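Local coordinates for protein angel homolog 2 (Homo sapiens, PDB 6RW0) that acts as a 2',3'-cyclic phosphatase of the CCR4/nocturin family and probably binds 3' untranslated regions of mRNA, at residues C102-Q107 against V191-L196; V54-I59 against V232-F237; C126-R131 against G138-F143; P155-R160 against D169-V174. All blocks are in the same frame, centred on the assembly; numbering follows the deposited sequence.

Contact 1. Residues C102-Q107 against V191-L196; sequences CLQEVQ and VANTHL. With MG (magnesium ion), chain B.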
loop_
_atom_site.group_PDB
_atom_site.type_symbol
_atom_site.label_atom_id
_atom_site.label_comp_id
_atom_site.label_asym_id
_atom_site.label_seq_id
_atom_site.Cartn_x
_atom_site.Cartn_y
_atom_site.Cartn_z
ATOM N N CYS A 102 2.259 6.564 5.294
ATOM C CA CYS A 102 2.172 5.113 5.208
ATOM C C CYS A 102 3.400 4.685 4.427
ATOM O O CYS A 102 3.473 4.909 3.216
ATOM C CB CYS A 102 0.896 4.678 4.506
ATOM S SG CYS A 102 -0.548 4.889 5.597
ATOM N N LEU A 103 4.372 4.102 5.119
ATOM C CA LEU A 103 5.639 3.734 4.514
ATOM C C LEU A 103 5.762 2.222 4.420
ATOM O O LEU A 103 5.300 1.486 5.297
ATOM C CB LEU A 103 6.803 4.302 5.332
ATOM C CG LEU A 103 6.759 5.806 5.646
ATOM C CD1 LEU A 103 7.925 6.213 6.533
ATOM C CD2 LEU A 103 6.740 6.611 4.359
ATOM N N GLN A 104 6.403 1.763 3.350
ATOM C CA GLN A 104 6.761 0.366 3.194
ATOM C C GLN A 104 8.266 0.239 2.989
ATOM O O GLN A 104 8.951 1.200 2.637
ATOM C CB GLN A 104 5.985 -0.301 2.043
ATOM C CG GLN A 104 4.464 -0.046 2.080
ATOM C CD GLN A 104 4.069 1.255 1.426
ATOM O OE1 GLN A 104 4.687 1.694 0.454
ATOM N NE2 GLN A 104 3.040 1.889 1.958
ATOM N N GLU A 105 8.763 -0.982 3.206
ATOM C CA GLU A 105 10.192 -1.303 3.110
ATOM C C GLU A 105 11.027 -0.472 4.079
ATOM O O GLU A 105 12.139 -0.042 3.767
ATOM C CB GLU A 105 10.709 -1.255 1.676
ATOM C CG GLU A 105 10.106 -2.384 0.878
ATOM C CD GLU A 105 10.876 -2.748 -0.366
ATOM O OE1 GLU A 105 12.121 -2.560 -0.404
ATOM O OE2 GLU A 105 10.220 -3.240 -1.313
ATOM N N VAL A 106 10.476 -0.268 5.272
ATOM C CA VAL A 106 11.146 0.423 6.367
ATOM C C VAL A 106 11.997 -0.607 7.096
ATOM O O VAL A 106 11.467 -1.508 7.755
ATOM C CB VAL A 106 10.117 1.075 7.300
ATOM C CG1 VAL A 106 10.781 1.652 8.553
ATOM C CG2 VAL A 106 9.299 2.104 6.519
ATOM N N GLN A 107 13.317 -0.483 6.967
ATOM C CA GLN A 107 14.247 -1.462 7.516
ATOM C C GLN A 107 14.451 -1.220 9.008
ATOM O O GLN A 107 14.649 -0.082 9.438
ATOM C CB GLN A 107 15.569 -1.358 6.757
ATOM C CG GLN A 107 16.563 -2.411 7.108
ATOM C CD GLN A 107 17.699 -2.464 6.123
ATOM O OE1 GLN A 107 17.479 -2.615 4.924
ATOM N NE2 GLN A 107 18.918 -2.318 6.619
ATOM N N VAL A 191 -6.770 4.093 9.279
ATOM C CA VAL A 191 -5.694 4.124 8.295
ATOM C C VAL A 191 -5.029 2.759 8.271
ATOM O O VAL A 191 -4.573 2.263 9.312
ATOM C CB VAL A 191 -4.658 5.214 8.614
ATOM C CG1 VAL A 191 -3.541 5.213 7.578
ATOM C CG2 VAL A 191 -5.316 6.576 8.694
ATOM N N ALA A 192 -4.961 2.161 7.088
ATOM C CA ALA A 192 -4.378 0.846 6.902
ATOM C C ALA A 192 -3.220 0.938 5.925
ATOM O O ALA A 192 -3.210 1.790 5.031
ATOM C CB ALA A 192 -5.417 -0.134 6.383
ATOM N N ASN A 193 -2.233 0.061 6.117
ATOM C CA ASN A 193 -1.032 0.019 5.296
ATOM C C ASN A 193 -0.580 -1.427 5.183
ATOM O O ASN A 193 -0.656 -2.187 6.154
ATOM C CB ASN A 193 0.031 0.893 5.977
ATOM C CG ASN A 193 1.326 1.011 5.184
ATOM O OD1 ASN A 193 1.375 0.746 3.990
ATOM N ND2 ASN A 193 2.381 1.452 5.860
ATOM N N THR A 194 -0.120 -1.812 3.994
ATOM C CA THR A 194 0.406 -3.154 3.809
ATOM C C THR A 194 1.406 -3.170 2.671
ATOM O O THR A 194 1.520 -2.220 1.890
ATOM C CB THR A 194 -0.725 -4.167 3.566
ATOM O OG1 THR A 194 -0.224 -5.505 3.688
ATOM C CG2 THR A 194 -1.324 -4.036 2.165
ATOM N N HIS A 195 2.109 -4.294 2.577
ATOM C CA HIS A 195 3.006 -4.606 1.466
ATOM C C HIS A 195 2.761 -6.090 1.195
ATOM O O HIS A 195 3.196 -6.949 1.968
ATOM C CB HIS A 195 4.448 -4.300 1.837
ATOM C CG HIS A 195 5.400 -4.397 0.691
ATOM N ND1 HIS A 195 6.746 -4.136 0.826
ATOM C CD2 HIS A 195 5.206 -4.731 -0.605
ATOM C CE1 HIS A 195 7.343 -4.314 -0.340
ATOM N NE2 HIS A 195 6.430 -4.658 -1.232
ATOM N N LEU A 196 2.014 -6.385 0.133
ATOM C CA LEU A 196 1.656 -7.763 -0.173
ATOM C C LEU A 196 2.815 -8.508 -0.833
ATOM O O LEU A 196 3.732 -7.912 -1.409
ATOM C CB LEU A 196 0.440 -7.828 -1.101
ATOM C CG LEU A 196 -0.860 -7.200 -0.593
ATOM C CD1 LEU A 196 -2.000 -7.518 -1.557
ATOM C CD2 LEU A 196 -1.195 -7.671 0.819
HETATM MG MG MG B . 10.849 -3.427 -3.502
HETATM O O HOH W 1 7.767 -3.696 3.449
HETATM O O HOH W 2 12.720 -4.137 -2.596
HETATM O O HOH W 3 11.694 -3.188 -5.599
HETATM O O HOH W 4 10.474 -5.795 -4.398
HETATM O O HOH W 5 11.174 -1.074 -3.113
HETATM O O HOH W 6 9.087 -3.097 -4.883
#

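Contact 2. Residues V54-I59 against V232-F237; sequences VMSYNI and VMCGDF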
loop_
_atom_site.group_PDB
_atom_site.type_symbol
_atom_site.label_atom_id
_atom_site.label_comp_id
_atom_site.label_asym_id
_atom_site.label_seq_id
_atom_site.Cartn_x
_atom_site.Cartn_y
_atom_site.Cartn_z
ATOM N N VAL A 54 -2.319 12.496 3.111
ATOM C CA VAL A 54 -1.783 11.151 3.281
ATOM C C VAL A 54 -0.744 10.897 2.203
ATOM O O VAL A 54 -1.019 11.090 1.012
ATOM C CB VAL A 54 -2.878 10.070 3.175
ATOM C CG1 VAL A 54 -2.265 8.665 3.345
ATOM C CG2 VAL A 54 -3.980 10.291 4.173
ATOM N N MET A 55 0.406 10.419 2.631
ATOM C CA MET A 55 1.498 10.026 1.729
ATOM C C MET A 55 1.712 8.514 1.851
ATOM O O MET A 55 1.777 8.054 2.975
ATOM C CB MET A 55 2.794 10.732 2.107
ATOM C CG MET A 55 3.961 10.233 1.300
ATOM S SD MET A 55 5.504 11.022 1.773
ATOM C CE MET A 55 5.384 12.513 0.805
ATOM N N SER A 56 1.775 7.781 0.742
ATOM C CA SER A 56 2.096 6.335 0.715
ATOM C C SER A 56 3.430 6.216 -0.016
ATOM O O SER A 56 3.502 6.697 -1.120
ATOM C CB SER A 56 1.026 5.523 0.061
ATOM O OG SER A 56 1.328 4.152 0.171
ATOM N N TYR A 57 4.447 5.630 0.591
ATOM C CA TYR A 57 5.780 5.596 -0.037
ATOM C C TYR A 57 6.509 4.295 0.305
ATOM O O TYR A 57 6.777 4.087 1.466
ATOM C CB TYR A 57 6.578 6.800 0.470
ATOM C CG TYR A 57 7.804 7.195 -0.312
ATOM C CD1 TYR A 57 8.127 6.596 -1.511
ATOM C CD2 TYR A 57 8.599 8.220 0.141
ATOM C CE1 TYR A 57 9.240 6.993 -2.228
ATOM C CE2 TYR A 57 9.710 8.632 -0.564
ATOM C CZ TYR A 57 10.037 8.008 -1.746
ATOM O OH TYR A 57 11.130 8.401 -2.452
ATOM N N ASN A 58 6.852 3.492 -0.695
ATOM C CA ASN A 58 7.745 2.331 -0.519
ATOM C C ASN A 58 9.147 2.939 -0.688
ATOM O O ASN A 58 9.451 3.345 -1.780
ATOM C CB ASN A 58 7.405 1.240 -1.527
ATOM C CG ASN A 58 8.372 0.084 -1.463
ATOM O OD1 ASN A 58 9.514 0.261 -1.120
ATOM N ND2 ASN A 58 7.910 -1.094 -1.813
ATOM N N ILE A 59 9.938 3.021 0.377
ATOM C CA ILE A 59 11.213 3.792 0.382
ATOM C C ILE A 59 12.412 2.951 -0.047
ATOM O O ILE A 59 13.465 3.526 -0.170
ATOM C CB ILE A 59 11.424 4.464 1.755
ATOM C CG1 ILE A 59 11.737 3.468 2.877
ATOM C CG2 ILE A 59 10.230 5.339 2.095
ATOM C CD1 ILE A 59 12.193 4.122 4.153
ATOM N N VAL A 232 -8.810 5.006 4.968
ATOM C CA VAL A 232 -7.769 5.221 3.973
ATOM C C VAL A 232 -6.868 3.997 4.028
ATOM O O VAL A 232 -6.315 3.685 5.088
ATOM C CB VAL A 232 -6.973 6.509 4.234
ATOM C CG1 VAL A 232 -5.932 6.684 3.137
ATOM C CG2 VAL A 232 -7.893 7.707 4.274
ATOM N N MET A 233 -6.760 3.284 2.906
ATOM C CA MET A 233 -5.996 2.042 2.812
ATOM C C MET A 233 -4.897 2.240 1.777
ATOM O O MET A 233 -5.183 2.375 0.580
ATOM C CB MET A 233 -6.888 0.853 2.458
ATOM C CG MET A 233 -6.114 -0.452 2.312
ATOM S SD MET A 233 -7.144 -1.897 1.992
ATOM C CE MET A 233 -7.593 -1.650 0.275
ATOM N N CYS A 234 -3.657 2.279 2.250
ATOM C CA CYS A 234 -2.490 2.526 1.422
ATOM C C CYS A 234 -1.645 1.273 1.291
ATOM O O CYS A 234 -1.700 0.365 2.123
ATOM C CB CYS A 234 -1.583 3.568 2.072
ATOM S SG CYS A 234 -2.331 5.177 2.303
ATOM N N GLY A 235 -0.806 1.257 0.277
ATOM C CA GLY A 235 0.285 0.304 0.306
ATOM C C GLY A 235 0.787 -0.073 -1.069
ATOM O O GLY A 235 0.358 0.446 -2.101
ATOM N N ASP A 236 1.722 -1.021 -1.040
ATOM C CA ASP A 236 2.276 -1.677 -2.218
ATOM C C ASP A 236 1.580 -3.027 -2.299
ATOM O O ASP A 236 1.836 -3.929 -1.490
ATOM C CB ASP A 236 3.788 -1.800 -2.078
ATOM C CG ASP A 236 4.434 -2.477 -3.267
ATOM O OD1 ASP A 236 3.726 -3.151 -4.040
ATOM O OD2 ASP A 236 5.676 -2.359 -3.422
ATOM N N PHE A 237 0.654 -3.144 -3.246
ATOM C CA PHE A 237 -0.169 -4.340 -3.416
ATOM C C PHE A 237 0.422 -5.314 -4.420
ATOM O O PHE A 237 -0.128 -6.405 -4.606
ATOM C CB PHE A 237 -1.615 -3.952 -3.789
ATOM C CG PHE A 237 -2.354 -3.271 -2.661
ATOM C CD1 PHE A 237 -2.095 -1.947 -2.338
ATOM C CD2 PHE A 237 -3.278 -3.971 -1.902
ATOM C CE1 PHE A 237 -2.731 -1.335 -1.287
ATOM C CE2 PHE A 237 -3.934 -3.353 -0.853
ATOM C CZ PHE A 237 -3.655 -2.038 -0.541
#

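Contact 3. Residues C126-R131 against G138-F143; sequences CEYKMR and GCAICF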
loop_
_atom_site.group_PDB
_atom_site.type_symbol
_atom_site.label_atom_id
_atom_site.label_comp_id
_atom_site.label_asym_id
_atom_site.label_seq_id
_atom_site.Cartn_x
_atom_site.Cartn_y
_atom_site.Cartn_z
ATOM N N CYS A 126 5.081 7.624 15.398
ATOM C CA CYS A 126 5.357 6.536 14.466
ATOM C C CYS A 126 5.022 5.181 15.075
ATOM O O CYS A 126 5.391 4.897 16.217
ATOM C CB CYS A 126 6.845 6.523 14.101
ATOM S SG CYS A 126 7.420 8.044 13.322
ATOM N N GLU A 127 4.360 4.332 14.283
ATOM C CA GLU A 127 4.079 2.948 14.664
ATOM C C GLU A 127 4.572 2.006 13.576
ATOM O O GLU A 127 4.298 2.223 12.389
ATOM C CB GLU A 127 2.578 2.731 14.896
ATOM C CG GLU A 127 2.017 3.450 16.119
ATOM C CD GLU A 127 2.468 2.854 17.450
ATOM O OE1 GLU A 127 3.012 1.721 17.476
ATOM O OE2 GLU A 127 2.267 3.534 18.481
ATOM N N TYR A 128 5.266 0.944 13.976
ATOM C CA TYR A 128 5.932 0.044 13.050
ATOM C C TYR A 128 5.421 -1.375 13.202
ATOM O O TYR A 128 5.073 -1.820 14.297
ATOM C CB TYR A 128 7.425 0.030 13.370
ATOM C CG TYR A 128 8.378 -0.750 12.491
ATOM C CD1 TYR A 128 8.436 -0.548 11.120
ATOM C CD2 TYR A 128 9.298 -1.619 13.057
ATOM C CE1 TYR A 128 9.354 -1.226 10.343
ATOM C CE2 TYR A 128 10.222 -2.297 12.291
ATOM C CZ TYR A 128 10.249 -2.102 10.935
ATOM O OH TYR A 128 11.192 -2.772 10.193
ATOM N N LYS A 129 5.424 -2.096 12.091
ATOM C CA LYS A 129 5.213 -3.538 12.106
ATOM C C LYS A 129 6.183 -4.172 11.121
ATOM O O LYS A 129 6.039 -4.011 9.905
ATOM C CB LYS A 129 3.771 -3.899 11.763
ATOM C CG LYS A 129 3.503 -5.398 11.723
ATOM C CD LYS A 129 3.820 -6.071 13.064
ATOM C CE LYS A 129 3.537 -7.547 13.011
ATOM N NZ LYS A 129 3.971 -8.241 14.248
ATOM N N MET A 130 7.145 -4.915 11.644
ATOM C CA MET A 130 8.152 -5.580 10.832
ATOM C C MET A 130 7.605 -6.892 10.287
ATOM O O MET A 130 6.815 -7.575 10.944
ATOM C CB MET A 130 9.365 -5.899 11.710
ATOM C CG MET A 130 10.606 -6.314 10.959
ATOM S SD MET A 130 11.965 -6.550 12.135
ATOM C CE MET A 130 11.314 -7.797 13.235
ATOM N N ARG A 131 8.032 -7.245 9.070
ATOM C CA ARG A 131 7.776 -8.577 8.543
ATOM C C ARG A 131 8.335 -9.618 9.502
ATOM O O ARG A 131 9.278 -9.356 10.257
ATOM C CB ARG A 131 8.394 -8.749 7.151
ATOM C CG ARG A 131 7.612 -8.008 6.061
ATOM C CD ARG A 131 7.881 -8.629 4.701
ATOM N NE ARG A 131 9.210 -8.316 4.201
ATOM C CZ ARG A 131 9.785 -8.917 3.166
ATOM N NH1 ARG A 131 10.993 -8.531 2.780
ATOM N NH2 ARG A 131 9.162 -9.903 2.525
ATOM N N GLY A 138 9.616 -3.615 7.153
ATOM C CA GLY A 138 8.197 -3.654 7.402
ATOM C C GLY A 138 7.485 -2.373 7.046
ATOM O O GLY A 138 8.002 -1.519 6.320
ATOM N N CYS A 139 6.274 -2.268 7.567
ATOM C CA CYS A 139 5.399 -1.136 7.321
ATOM C C CYS A 139 5.400 -0.200 8.520
ATOM O O CYS A 139 5.446 -0.635 9.680
ATOM C CB CYS A 139 3.954 -1.596 7.133
ATOM S SG CYS A 139 3.620 -2.525 5.656
ATOM N N ALA A 140 5.283 1.089 8.250
ATOM C CA ALA A 140 5.094 2.069 9.304
ATOM C C ALA A 140 3.902 2.946 8.957
ATOM O O ALA A 140 3.667 3.248 7.785
ATOM C CB ALA A 140 6.337 2.932 9.525
ATOM N N ILE A 141 3.134 3.323 9.972
ATOM C CA ILE A 141 2.138 4.382 9.844
ATOM C C ILE A 141 2.499 5.457 10.852
ATOM O O ILE A 141 2.644 5.173 12.046
ATOM C CB ILE A 141 0.695 3.892 10.056
ATOM C CG1 ILE A 141 0.306 2.835 9.031
ATOM C CG2 ILE A 141 -0.270 5.079 9.932
ATOM C CD1 ILE A 141 -1.055 2.159 9.298
ATOM N N CYS A 142 2.654 6.682 10.369
ATOM C CA CYS A 142 3.063 7.813 11.181
ATOM C C CYS A 142 2.042 8.919 10.984
ATOM O O CYS A 142 1.452 9.049 9.911
ATOM C CB CYS A 142 4.440 8.308 10.734
ATOM S SG CYS A 142 5.684 6.997 10.506
ATOM N N PHE A 143 1.800 9.720 12.001
ATOM C CA PHE A 143 0.791 10.792 11.876
ATOM C C PHE A 143 1.214 11.985 12.733
ATOM O O PHE A 143 1.893 11.801 13.699
ATOM C CB PHE A 143 -0.594 10.260 12.250
ATOM C CG PHE A 143 -0.692 9.854 13.689
ATOM C CD1 PHE A 143 -0.500 8.550 14.083
ATOM C CD2 PHE A 143 -0.897 10.815 14.649
ATOM C CE1 PHE A 143 -0.570 8.216 15.417
ATOM C CE2 PHE A 143 -0.963 10.481 15.979
ATOM C CZ PHE A 143 -0.809 9.184 16.353
#

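Contact 4. Residues P155-R160 against D169-V174; sequences PVEFFR and DNVGLV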
loop_
_atom_site.group_PDB
_atom_site.type_symbol
_atom_site.label_atom_id
_atom_site.label_comp_id
_atom_site.label_asym_id
_atom_site.label_seq_id
_atom_site.Cartn_x
_atom_site.Cartn_y
_atom_site.Cartn_z
ATOM N N PRO A 155 -1.780 -4.493 14.485
ATOM C CA PRO A 155 -0.907 -5.158 13.514
ATOM C C PRO A 155 -1.583 -6.375 12.911
ATOM O O PRO A 155 -2.446 -7.006 13.522
ATOM C CB PRO A 155 0.304 -5.570 14.361
ATOM C CG PRO A 155 -0.290 -5.833 15.755
ATOM C CD PRO A 155 -1.356 -4.742 15.883
ATOM N N VAL A 156 -1.134 -6.745 11.711
ATOM C CA VAL A 156 -1.610 -7.937 11.022
ATOM C C VAL A 156 -0.389 -8.718 10.552
ATOM O O VAL A 156 0.467 -8.169 9.841
ATOM C CB VAL A 156 -2.492 -7.574 9.817
ATOM C CG1 VAL A 156 -3.116 -8.810 9.221
ATOM C CG2 VAL A 156 -3.577 -6.572 10.204
ATOM N N GLU A 157 -0.297 -9.985 10.942
ATOM C CA GLU A 157 0.725 -10.895 10.428
ATOM C C GLU A 157 0.069 -11.848 9.443
ATOM O O GLU A 157 -0.872 -12.571 9.809
ATOM C CB GLU A 157 1.373 -11.696 11.557
ATOM C CG GLU A 157 2.225 -10.840 12.464
ATOM C CD GLU A 157 2.893 -11.592 13.598
ATOM O OE1 GLU A 157 2.588 -12.789 13.826
ATOM O OE2 GLU A 157 3.736 -10.959 14.271
ATOM N N PHE A 158 0.551 -11.865 8.200
ATOM C CA PHE A 158 -0.029 -12.781 7.228
ATOM C C PHE A 158 0.534 -14.193 7.352
ATOM O O PHE A 158 -0.068 -15.130 6.817
ATOM C CB PHE A 158 0.146 -12.268 5.793
ATOM C CG PHE A 158 -0.457 -10.894 5.541
ATOM C CD1 PHE A 158 -1.696 -10.536 6.058
ATOM C CD2 PHE A 158 0.213 -9.975 4.762
ATOM C CE1 PHE A 158 -2.235 -9.277 5.810
ATOM C CE2 PHE A 158 -0.319 -8.738 4.512
ATOM C CZ PHE A 158 -1.544 -8.380 5.049
ATOM N N PHE A 159 1.620 -14.348 8.072
ATOM C CA PHE A 159 2.212 -15.685 8.277
ATOM C C PHE A 159 1.374 -16.449 9.310
ATOM O O PHE A 159 1.233 -15.957 10.409
ATOM C CB PHE A 159 3.647 -15.587 8.788
ATOM C CG PHE A 159 4.261 -16.927 9.077
ATOM C CD1 PHE A 159 4.520 -17.805 8.058
ATOM C CD2 PHE A 159 4.505 -17.326 10.370
ATOM C CE1 PHE A 159 5.046 -19.054 8.320
ATOM C CE2 PHE A 159 5.043 -18.573 10.627
ATOM C CZ PHE A 159 5.293 -19.437 9.601
ATOM N N ARG A 160 0.832 -17.606 8.956
ATOM C CA ARG A 160 0.117 -18.463 9.917
ATOM C C ARG A 160 0.850 -19.806 9.952
ATOM O O ARG A 160 0.756 -20.523 9.010
ATOM C CB ARG A 160 -1.342 -18.638 9.503
ATOM C CG ARG A 160 -2.217 -17.435 9.805
ATOM C CD ARG A 160 -2.553 -17.323 11.271
ATOM N NE ARG A 160 -3.344 -18.445 11.737
ATOM C CZ ARG A 160 -4.665 -18.446 11.862
ATOM N NH1 ARG A 160 -5.357 -17.351 11.625
ATOM N NH2 ARG A 160 -5.299 -19.557 12.173
ATOM N N ASP A 169 6.052 -14.012 4.927
ATOM C CA ASP A 169 6.306 -13.146 6.081
ATOM C C ASP A 169 5.696 -11.752 5.991
ATOM O O ASP A 169 5.937 -10.924 6.886
ATOM C CB ASP A 169 7.809 -13.077 6.341
ATOM C CG ASP A 169 8.345 -14.381 6.898
ATOM O OD1 ASP A 169 7.754 -14.905 7.883
ATOM O OD2 ASP A 169 9.331 -14.899 6.326
ATOM N N ASN A 170 4.840 -11.496 5.019
ATOM C CA ASN A 170 4.302 -10.157 4.843
ATOM C C ASN A 170 3.368 -9.770 5.985
ATOM O O ASN A 170 2.819 -10.616 6.712
ATOM C CB ASN A 170 3.585 -10.074 3.504
ATOM C CG ASN A 170 4.476 -10.472 2.362
ATOM O OD1 ASN A 170 4.507 -11.643 1.965
ATOM N ND2 ASN A 170 5.260 -9.516 1.858
ATOM N N VAL A 171 3.181 -8.458 6.120
ATOM C CA VAL A 171 2.414 -7.886 7.215
ATOM C C VAL A 171 1.567 -6.704 6.749
ATOM O O VAL A 171 1.715 -6.178 5.644
ATOM C CB VAL A 171 3.311 -7.434 8.389
ATOM C CG1 VAL A 171 4.053 -8.604 9.021
ATOM C CG2 VAL A 171 4.308 -6.355 7.931
ATOM N N GLY A 172 0.680 -6.290 7.656
ATOM C CA GLY A 172 -0.058 -5.051 7.520
ATOM C C GLY A 172 -0.171 -4.374 8.870
ATOM O O GLY A 172 0.208 -4.934 9.903
ATOM N N LEU A 173 -0.721 -3.163 8.853
ATOM C CA LEU A 173 -0.877 -2.384 10.076
ATOM C C LEU A 173 -2.089 -1.486 9.902
ATOM O O LEU A 173 -2.265 -0.890 8.836
ATOM C CB LEU A 173 0.370 -1.551 10.373
ATOM C CG LEU A 173 0.363 -0.773 11.686
ATOM C CD1 LEU A 173 0.261 -1.654 12.897
ATOM C CD2 LEU A 173 1.647 0.070 11.741
ATOM N N VAL A 174 -2.934 -1.425 10.927
ATOM C CA VAL A 174 -4.156 -0.625 10.900
ATOM C C VAL A 174 -4.175 0.229 12.157
ATOM O O VAL A 174 -4.087 -0.301 13.272
ATOM C CB VAL A 174 -5.419 -1.501 10.823
ATOM C CG1 VAL A 174 -6.660 -0.632 10.760
ATOM C CG2 VAL A 174 -5.338 -2.447 9.617
HETATM O O HOH W 7 3.571 -12.263 8.853
#

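Contact 1. Residues C102-Q107 against V191-L196
N193 reaches out of strand 191-195 to C102, L103 and Q104 on the facing strand. Its CB lies 4.1 Å from C102 SG. CG is anti to the backbone N (chi1 -177°) and comes to 3.8 Å from C102 CB. Beyond CG the amide donates through ND2 and accepts through OD1. N193 ND2 donates to L103 O at 3.0 Å. That oxygen lies in the amide plane of N193, while the donor stands well above the carbonyl plane of L103. N193 OD1 accepts from Q104 NE2 at 2.9 Å, in a bond that is nearly straight (168°). Q104 NE2 has a second, weak bond to S56 OG. An alanine here would probably leave Q104 NE2 without its acceptor across the contact and L103 O without its side-chain donor.

The two strands belong to the two sheets of the DNase I-like alpha/beta sandwich. They run nearly parallel, their axes 7.2 Å apart. C102, Q104, V191, N193 and H195 all point into the space between the sheets. Strand 100-107 is broken at E105 by a G1 beta bulge, with E105 and V106 both opposite G138.

E105 OE2 binds the magnesium ion at 2.3 Å, and five waters complete the shell. The same oxygen accepts from N58 ND2, while E105 OE1 accepts from S61 N. E105 OE2 also meets H195 CE1 at the ring edge, 3.2 Å away. The carboxylate and the ring are nearly coplanar, 9° apart. One water accepts from E105 N and bonds to H195 ND1 at 2.8 Å, in the plane of the ring.

Contact 2. Residues V54-I59 against V232-F237
C234, V54 and S56 carry this buried contact between the two sheets of the DNase I-like sandwich. Strands 54-58 and 232-236 come from opposite sheets and run the same way, with 19° between them. Their backbones do not pair. The side chains of every second residue meet instead.

C234 lies between the other two. Its SG is anti to the carbonyl carbon, beside the backbone N (chi1 -62°), and packs on V54 CG1 at 3.6 Å. Its CB faces S56 OG at 3.5 Å. V54 also uses CG1 to touch V232 CG1, 4.2 Å away, the two side chains pointing opposite ways as they pass. The result is a small apolar layer of two valines and a cysteine.

S56 is the polar member of the group. Its OG is buried and passes 3.6 Å from G235 N. The backbone angles at G235 would push a CB onto C234 O, so glycine fits there.

Toward the magnesium end the contact becomes fully polar. The N58 side chain is about 4 Å from the magnesium ion. Its OD1 accepts from L60 N, and D236 OD1 accepts from N238 N. N58 ND2 donates to D236 OD2 at 3.0 Å, on the anti lone pair of that oxygen.

Contact 3. Residues C126-R131 against G138-F143
E127 and K129 pair with I141 and C139 through the backbone of an antiparallel beta hairpin. E127 N and I141 N each donate to the other residue's carbonyl O at 2.9 Å. K129 N donates to C139 O at 2.8 Å, and C139 N returns a bond to K129 O. Between these pairs, CA-H groups approach carbonyl oxygens, as A140 CA does E127 O at 3.2 Å. G138 CA lies 3.3 Å from K129 O, where a CB would clash.

Among the side chains, C126 SG touches C142 SG at 3.5 Å, too far for a disulfide. The Y128 ring leans toward the backbone of G138. Its CD1 comes to 3.3 Å from C139 O, and A140 CB sits at the ring edge. M130 N lies over the centre of one face. Y128 OH bonds to V106 O. An alanine in place of Y128 would probably leave V106 O without its hydroxyl partner and open a gap beside C139 and G138.

Strand 124-130 is an edge strand of its sheet, and 137-144 pairs next with 100-107. Helix 108-121 covers the face of C126 and Y128, with Y111 stacked on Y128. C139 and I141 look the other way, onto strand 189-195.

Contact 4. Residues P155-R160 against D169-V174
F158 CG is anti to its carbonyl carbon (chi1 -58°), and chi2 of -42° sets the ring near the N170 and V171 backbone. F158 CD2 is 3.4 Å from N170 C, and CE2 is 3.5 Å from V171 O. N170 CB meets the ring edge in its plane, 3.6 Å from CD2. V171 CB lies 3.3 Å from V156 O, with CG1 near it.

Strands 148-157 and 171-179 are antiparallel neighbours in one of the two sheets of the DNase I-like sandwich; here their pairing ends. V156 and G172 form the hydrogen-bonded pair: each backbone N donates to the other's O at 2.9 Å. On the face of P155, L173 CD1 reaches P155 CA at 3.7 Å. On the other face G172 has no side chain, and the F158 ring and V156 flank it. Helix 203-220 touches both of these side chains, through M212 and Q209 at F158 and through E216 at V156.

Past E157 the strand pairing gives way to a looser link. F158 N still donates to N170 O at 3.0 Å. F159 N no longer bonds to the other segment directly; it donates to a water, which in turn donates to N170 O at 2.8 Å. N170 O therefore takes two donors, and the solvent molecule carries the backbone connection on where the strands part.

Contacts 1 and 2 lie side by side between the two sheets, their centres 6 Å apart. They are tied within each sheet by C102 N to M55 O (2.8 Å) and A192 N to V232 O (2.9 Å), both probable hydrogen bonds. Both reach the magnesium site, through E105 and N58. Contact 3 extends the sheet of 102-107, and contact 4 extends the sheet of 191-196, where N193 O probably accepts from L173 N. The centres of contacts 3 and 4 are 11 Å apart. A salt bridge from K129 NZ to E157 OE2 (2.7 Å) joins them across the sandwich. Contacts 2 and 4 do not touch; their nearest atoms are about 7 Å apart.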